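Enterobactin synthetase component F-related protein (Vibrio cholerae serotype O1, PDB 4OXI) probably activates glycine with ATP as an adenylation-domain ligase, here holding glycyl-adenosine-5'-phosphate, in an LPS modification pathway that confers antimicrobial peptide resistance. Local coordinates at residues N358-H372 against V383-A395. Residues are numbered along the deposited sequence; the frame is centred on the assembly and turned at random.
With GAP (glycyl-adenosine-5'-phosphate), chain B.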
loop_
_atom_site.group_PDB
_atom_site.type_symbol
_atom_site.label_atom_id
_atom_site.label_comp_id
_atom_site.label_asym_id
_atom_site.label_seq_id
_atom_site.Cartn_x
_atom_site.Cartn_y
_atom_site.Cartn_z
ATOM N N ASN A 358 -13.653 4.826 8.239
ATOM C CA ASN A 358 -13.398 3.530 7.602
ATOM C C ASN A 358 -13.146 3.797 6.131
ATOM O O ASN A 358 -13.948 4.476 5.497
ATOM C CB ASN A 358 -14.605 2.586 7.773
ATOM C CG ASN A 358 -14.291 1.133 7.398
ATOM O OD1 ASN A 358 -13.128 0.754 7.226
ATOM N ND2 ASN A 358 -15.335 0.306 7.303
ATOM N N LEU A 359 -12.035 3.307 5.586
ATOM C CA LEU A 359 -11.761 3.480 4.156
ATOM C C LEU A 359 -11.714 2.114 3.505
ATOM O O LEU A 359 -11.159 1.183 4.089
ATOM C CB LEU A 359 -10.412 4.159 3.925
ATOM C CG LEU A 359 -10.174 5.608 4.318
ATOM C CD1 LEU A 359 -8.729 6.067 3.967
ATOM C CD2 LEU A 359 -11.173 6.459 3.616
ATOM N N TYR A 360 -12.271 1.990 2.298
ATOM C CA TYR A 360 -12.225 0.726 1.568
ATOM C C TYR A 360 -11.731 0.909 0.136
ATOM O O TYR A 360 -12.092 1.871 -0.542
ATOM C CB TYR A 360 -13.598 -0.001 1.554
ATOM C CG TYR A 360 -13.721 -0.962 0.387
ATOM C CD1 TYR A 360 -13.355 -2.303 0.518
ATOM C CD2 TYR A 360 -14.157 -0.524 -0.863
ATOM C CE1 TYR A 360 -13.430 -3.176 -0.568
ATOM C CE2 TYR A 360 -14.219 -1.383 -1.950
ATOM C CZ TYR A 360 -13.866 -2.706 -1.795
ATOM O OH TYR A 360 -13.941 -3.561 -2.881
ATOM N N GLY A 361 -10.939 -0.055 -0.330
ATOM C CA GLY A 361 -10.566 -0.137 -1.725
ATOM C C GLY A 361 -9.369 -1.053 -1.926
ATOM O O GLY A 361 -8.588 -1.286 -0.991
ATOM N N PRO A 362 -9.233 -1.600 -3.141
ATOM C CA PRO A 362 -8.094 -2.443 -3.497
ATOM C C PRO A 362 -7.011 -1.608 -4.172
ATOM O O PRO A 362 -7.286 -0.500 -4.660
ATOM C CB PRO A 362 -8.704 -3.421 -4.500
ATOM C CG PRO A 362 -9.727 -2.586 -5.224
ATOM C CD PRO A 362 -10.272 -1.606 -4.189
ATOM N N THR A 363 -5.795 -2.140 -4.201
ATOM C CA THR A 363 -4.681 -1.462 -4.837
ATOM C C THR A 363 -5.015 -1.166 -6.290
ATOM O O THR A 363 -4.593 -0.138 -6.836
ATOM C CB THR A 363 -3.415 -2.329 -4.730
ATOM O OG1 THR A 363 -3.136 -2.566 -3.338
ATOM C CG2 THR A 363 -2.202 -1.648 -5.393
ATOM N N GLU A 364 -5.795 -2.054 -6.904
ATOM C CA GLU A 364 -6.194 -1.917 -8.312
ATOM C C GLU A 364 -7.010 -0.644 -8.587
ATOM O O GLU A 364 -7.131 -0.205 -9.736
ATOM C CB GLU A 364 -6.987 -3.152 -8.757
ATOM C CG GLU A 364 -6.132 -4.413 -8.989
ATOM C CD GLU A 364 -5.896 -5.249 -7.715
ATOM O OE1 GLU A 364 -6.113 -4.728 -6.595
ATOM O OE2 GLU A 364 -5.509 -6.444 -7.834
ATOM N N CYS A 365 -7.581 -0.056 -7.539
ATOM C CA CYS A 365 -8.369 1.154 -7.713
ATOM C C CYS A 365 -7.811 2.321 -6.890
ATOM O O CYS A 365 -8.578 3.151 -6.399
ATOM C CB CYS A 365 -9.848 0.917 -7.372
ATOM S SG CYS A 365 -10.993 2.072 -8.235
ATOM N N THR A 366 -6.486 2.368 -6.751
ATOM C CA THR A 366 -5.776 3.492 -6.128
ATOM C C THR A 366 -6.201 3.757 -4.684
ATOM O O THR A 366 -6.952 4.698 -4.404
ATOM C CB THR A 366 -5.890 4.777 -6.987
ATOM O OG1 THR A 366 -5.532 4.459 -8.334
ATOM C CG2 THR A 366 -4.940 5.868 -6.484
ATOM N N ILE A 367 -5.698 2.916 -3.780
ATOM C CA ILE A 367 -5.777 3.108 -2.322
ATOM C C ILE A 367 -7.155 2.846 -1.688
ATOM O O ILE A 367 -7.387 1.773 -1.123
ATOM C CB ILE A 367 -5.233 4.476 -1.904
ATOM C CG1 ILE A 367 -3.910 4.768 -2.628
ATOM C CG2 ILE A 367 -5.066 4.537 -0.390
ATOM C CD1 ILE A 367 -3.356 6.179 -2.344
ATOM N N ALA A 368 -8.065 3.813 -1.765
ATOM C CA ALA A 368 -9.416 3.601 -1.258
ATOM C C ALA A 368 -10.410 4.234 -2.207
ATOM O O ALA A 368 -10.120 5.283 -2.794
ATOM C CB ALA A 368 -9.571 4.200 0.149
ATOM N N VAL A 369 -11.591 3.635 -2.332
ATOM C CA VAL A 369 -12.602 4.168 -3.242
ATOM C C VAL A 369 -13.898 4.541 -2.518
ATOM O O VAL A 369 -14.707 5.313 -3.037
ATOM C CB VAL A 369 -12.872 3.199 -4.431
ATOM C CG1 VAL A 369 -13.555 1.942 -3.954
ATOM C CG2 VAL A 369 -13.692 3.876 -5.515
ATOM N N THR A 370 -14.097 4.005 -1.316
ATOM C CA THR A 370 -15.210 4.441 -0.490
ATOM C C THR A 370 -14.737 4.774 0.908
ATOM O O THR A 370 -13.619 4.414 1.308
ATOM C CB THR A 370 -16.299 3.365 -0.346
ATOM O OG1 THR A 370 -15.820 2.330 0.523
ATOM C CG2 THR A 370 -16.691 2.775 -1.712
ATOM N N TYR A 371 -15.611 5.431 1.659
ATOM C CA TYR A 371 -15.314 5.836 3.026
ATOM C C TYR A 371 -16.613 5.904 3.816
ATOM O O TYR A 371 -17.696 6.076 3.247
ATOM C CB TYR A 371 -14.673 7.218 3.045
ATOM C CG TYR A 371 -15.688 8.323 2.847
ATOM C CD1 TYR A 371 -16.159 9.064 3.925
ATOM C CD2 TYR A 371 -16.185 8.619 1.580
ATOM C CE1 TYR A 371 -17.097 10.070 3.750
ATOM C CE2 TYR A 371 -17.128 9.625 1.397
ATOM C CZ TYR A 371 -17.574 10.346 2.487
ATOM O OH TYR A 371 -18.496 11.348 2.319
ATOM N N HIS A 372 -16.495 5.807 5.131
ATOM C CA HIS A 372 -17.636 5.932 5.998
ATOM C C HIS A 372 -17.199 6.469 7.352
ATOM O O HIS A 372 -16.340 5.869 7.995
ATOM C CB HIS A 372 -18.273 4.570 6.208
ATOM C CG HIS A 372 -19.542 4.629 6.994
ATOM N ND1 HIS A 372 -20.702 5.173 6.482
ATOM C CD2 HIS A 372 -19.834 4.225 8.255
ATOM C CE1 HIS A 372 -21.655 5.095 7.397
ATOM N NE2 HIS A 372 -21.154 4.527 8.479
ATOM N N VAL A 383 -18.504 -1.794 10.993
ATOM C CA VAL A 383 -18.584 -0.469 10.401
ATOM C C VAL A 383 -18.735 -0.643 8.901
ATOM O O VAL A 383 -17.961 -1.373 8.273
ATOM C CB VAL A 383 -17.325 0.343 10.721
ATOM C CG1 VAL A 383 -17.410 1.741 10.128
ATOM C CG2 VAL A 383 -17.105 0.406 12.227
ATOM N N PRO A 384 -19.753 0.001 8.317
ATOM C CA PRO A 384 -19.945 -0.020 6.859
ATOM C C PRO A 384 -18.702 0.499 6.131
ATOM O O PRO A 384 -17.962 1.293 6.710
ATOM C CB PRO A 384 -21.094 0.970 6.641
ATOM C CG PRO A 384 -21.843 0.998 7.978
ATOM C CD PRO A 384 -20.812 0.739 9.034
ATOM N N ILE A 385 -18.478 0.069 4.891
ATOM C CA ILE A 385 -17.413 0.664 4.078
ATOM C C ILE A 385 -17.931 1.934 3.396
ATOM O O ILE A 385 -17.161 2.718 2.839
ATOM C CB ILE A 385 -16.834 -0.321 3.038
ATOM C CG1 ILE A 385 -17.934 -0.955 2.185
ATOM C CG2 ILE A 385 -16.044 -1.425 3.729
ATOM C CD1 ILE A 385 -17.370 -1.729 0.951
ATOM N N GLY A 386 -19.246 2.131 3.436
ATOM C CA GLY A 386 -19.807 3.444 3.149
ATOM C C GLY A 386 -20.225 3.669 1.715
ATOM O O GLY A 386 -20.914 2.838 1.108
ATOM N N ARG A 387 -19.813 4.804 1.173
ATOM C CA ARG A 387 -20.115 5.128 -0.212
ATOM C C ARG A 387 -18.908 5.754 -0.885
ATOM O O ARG A 387 -17.955 6.164 -0.214
ATOM C CB ARG A 387 -21.322 6.069 -0.292
ATOM C CG ARG A 387 -21.262 7.223 0.695
ATOM C CD ARG A 387 -22.372 8.273 0.431
ATOM N NE ARG A 387 -23.708 7.692 0.534
ATOM C CZ ARG A 387 -24.624 7.765 -0.427
ATOM N NH1 ARG A 387 -25.816 7.196 -0.262
ATOM N NH2 ARG A 387 -24.347 8.413 -1.554
ATOM N N ALA A 388 -18.963 5.835 -2.210
ATOM C CA ALA A 388 -17.834 6.264 -3.013
ATOM C C ALA A 388 -17.585 7.748 -2.883
ATOM O O ALA A 388 -18.507 8.517 -2.619
ATOM C CB ALA A 388 -18.075 5.912 -4.477
ATOM N N PHE A 389 -16.336 8.150 -3.095
ATOM C CA PHE A 389 -16.001 9.561 -3.182
ATOM C C PHE A 389 -16.741 10.216 -4.344
ATOM O O PHE A 389 -17.184 11.344 -4.237
ATOM C CB PHE A 389 -14.500 9.734 -3.382
ATOM C CG PHE A 389 -13.677 9.244 -2.227
ATOM C CD1 PHE A 389 -13.795 9.829 -0.985
ATOM C CD2 PHE A 389 -12.766 8.211 -2.394
ATOM C CE1 PHE A 389 -13.033 9.387 0.089
ATOM C CE2 PHE A 389 -11.998 7.764 -1.321
ATOM C CZ PHE A 389 -12.136 8.354 -0.081
ATOM N N GLU A 390 -16.863 9.494 -5.451
ATOM C CA GLU A 390 -17.502 10.011 -6.657
ATOM C C GLU A 390 -18.688 9.147 -7.036
ATOM O O GLU A 390 -18.583 7.920 -7.047
ATOM C CB GLU A 390 -16.508 9.995 -7.813
ATOM C CG GLU A 390 -15.260 10.805 -7.553
ATOM C CD GLU A 390 -14.364 10.869 -8.765
ATOM O OE1 GLU A 390 -13.904 9.793 -9.232
ATOM O OE2 GLU A 390 -14.130 11.998 -9.255
ATOM N N GLU A 391 -19.814 9.769 -7.373
ATOM C CA GLU A 391 -20.973 8.983 -7.789
ATOM C C GLU A 391 -20.675 8.368 -9.150
ATOM O O GLU A 391 -19.741 8.798 -9.829
ATOM C CB GLU A 391 -22.263 9.818 -7.782
ATOM C CG GLU A 391 -22.775 10.221 -6.367
ATOM C CD GLU A 391 -23.582 9.120 -5.628
ATOM O OE1 GLU A 391 -24.454 9.479 -4.796
ATOM O OE2 GLU A 391 -23.350 7.904 -5.848
ATOM N N GLU A 392 -21.436 7.331 -9.506
ATOM C CA GLU A 392 -21.269 6.569 -10.754
ATOM C C GLU A 392 -20.043 5.664 -10.811
ATOM O O GLU A 392 -19.677 5.189 -11.888
ATOM C CB GLU A 392 -21.309 7.483 -11.985
ATOM C CG GLU A 392 -22.531 8.382 -12.026
ATOM C CD GLU A 392 -22.730 9.056 -13.368
ATOM O OE1 GLU A 392 -21.719 9.382 -14.041
ATOM O OE2 GLU A 392 -23.907 9.254 -13.745
ATOM N N CYS A 393 -19.434 5.392 -9.658
ATOM C CA CYS A 393 -18.222 4.571 -9.597
ATOM C C CYS A 393 -18.450 3.124 -9.187
ATOM O O CYS A 393 -17.578 2.276 -9.394
ATOM C CB CYS A 393 -17.209 5.185 -8.617
ATOM S SG CYS A 393 -16.360 6.587 -9.325
ATOM N N LEU A 394 -19.592 2.844 -8.572
ATOM C CA LEU A 394 -19.812 1.540 -7.976
ATOM C C LEU A 394 -20.994 0.834 -8.625
ATOM O O LEU A 394 -21.998 1.464 -8.960
ATOM C CB LEU A 394 -20.092 1.685 -6.488
ATOM C CG LEU A 394 -19.034 2.384 -5.635
ATOM C CD1 LEU A 394 -19.457 2.365 -4.186
ATOM C CD2 LEU A 394 -17.691 1.697 -5.792
ATOM N N ALA A 395 -20.866 -0.478 -8.795
ATOM C CA ALA A 395 -21.999 -1.318 -9.143
ATOM C C ALA A 395 -21.898 -2.635 -8.391
ATOM O O ALA A 395 -20.822 -3.002 -7.901
ATOM C CB ALA A 395 -22.069 -1.553 -10.641
HETATM N N GAP B . -5.556 -0.146 -0.747
HETATM C CA GAP B . -5.891 -0.574 0.643
HETATM C C GAP B . -5.760 -2.084 0.691
HETATM O O GAP B . -5.939 -2.729 1.708
HETATM P PA GAP B . -5.150 -4.316 -0.794
HETATM O O1A GAP B . -5.188 -4.442 -2.296
HETATM O O2A GAP B . -3.931 -4.772 -0.008
HETATM O O3A GAP B . -5.417 -2.755 -0.550
HETATM C "C5'" GAP B . -7.702 -4.901 -0.937
HETATM O "O5'" GAP B . -6.463 -5.067 -0.247
HETATM C "C4'" GAP B . -8.755 -5.758 -0.263
HETATM O "O4'" GAP B . -8.749 -5.500 1.143
HETATM C "C3'" GAP B . -10.166 -5.409 -0.682
HETATM O "O3'" GAP B . -10.519 -6.063 -1.900
HETATM C "C2'" GAP B . -10.976 -5.883 0.512
HETATM O "O2'" GAP B . -11.101 -7.296 0.494
HETATM C "C1'" GAP B . -10.062 -5.635 1.684
HETATM N N9 GAP B . -10.438 -4.361 2.337
HETATM C C8 GAP B . -9.853 -3.167 2.123
HETATM N N7 GAP B . -10.418 -2.202 2.890
HETATM C C5 GAP B . -11.402 -2.787 3.607
HETATM C C6 GAP B . -12.401 -2.336 4.597
HETATM N N6 GAP B . -12.444 -1.038 5.002
HETATM N N1 GAP B . -13.249 -3.268 5.095
HETATM C C2 GAP B . -13.206 -4.564 4.708
HETATM N N3 GAP B . -12.320 -5.036 3.810
HETATM C C4 GAP B . -11.408 -4.211 3.240
HETATM O O HOH W 1 -15.063 6.846 -5.333
#
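I385 packs alongside Y360 at the tight, buried end of the contact: its CD1 sits over one ring face, 4.0 Å from the ring centroid, and its CG2 meets Y360 CB at 3.6 Å. CG1 stands between the backbone N and the carbonyl carbon (chi1 52°), which puts CD1 over the Y360 ring while CG2 touches the adenine at GAP N1. T370 OG1 donates to I385 O at 2.7 Å, from above the carbonyl plane. N358 works both ways: OD1 accepts from GAP N6, and ND2 gives a bent bond (149°) to P384 O; the two bonds together fix the amide's rotation. This is the adenine side of the adenylation-domain pocket, where strand 370-373 lies between strand 356-360 and the short edge strand 387-388. Y371 N donates to R387 O at 3.1 Å, and R387 N returns a bond to Y371 O at 3.2 Å. On the partly exposed side the rings of Y371 and F389 touch at CD2 and CE1 but are slid apart, nearly parallel with centroids 5.4 Å apart, and a water bridges V369 O to E390 N. At the N358 end, away from F389, P384 CB lies over the centre of the H372 ring.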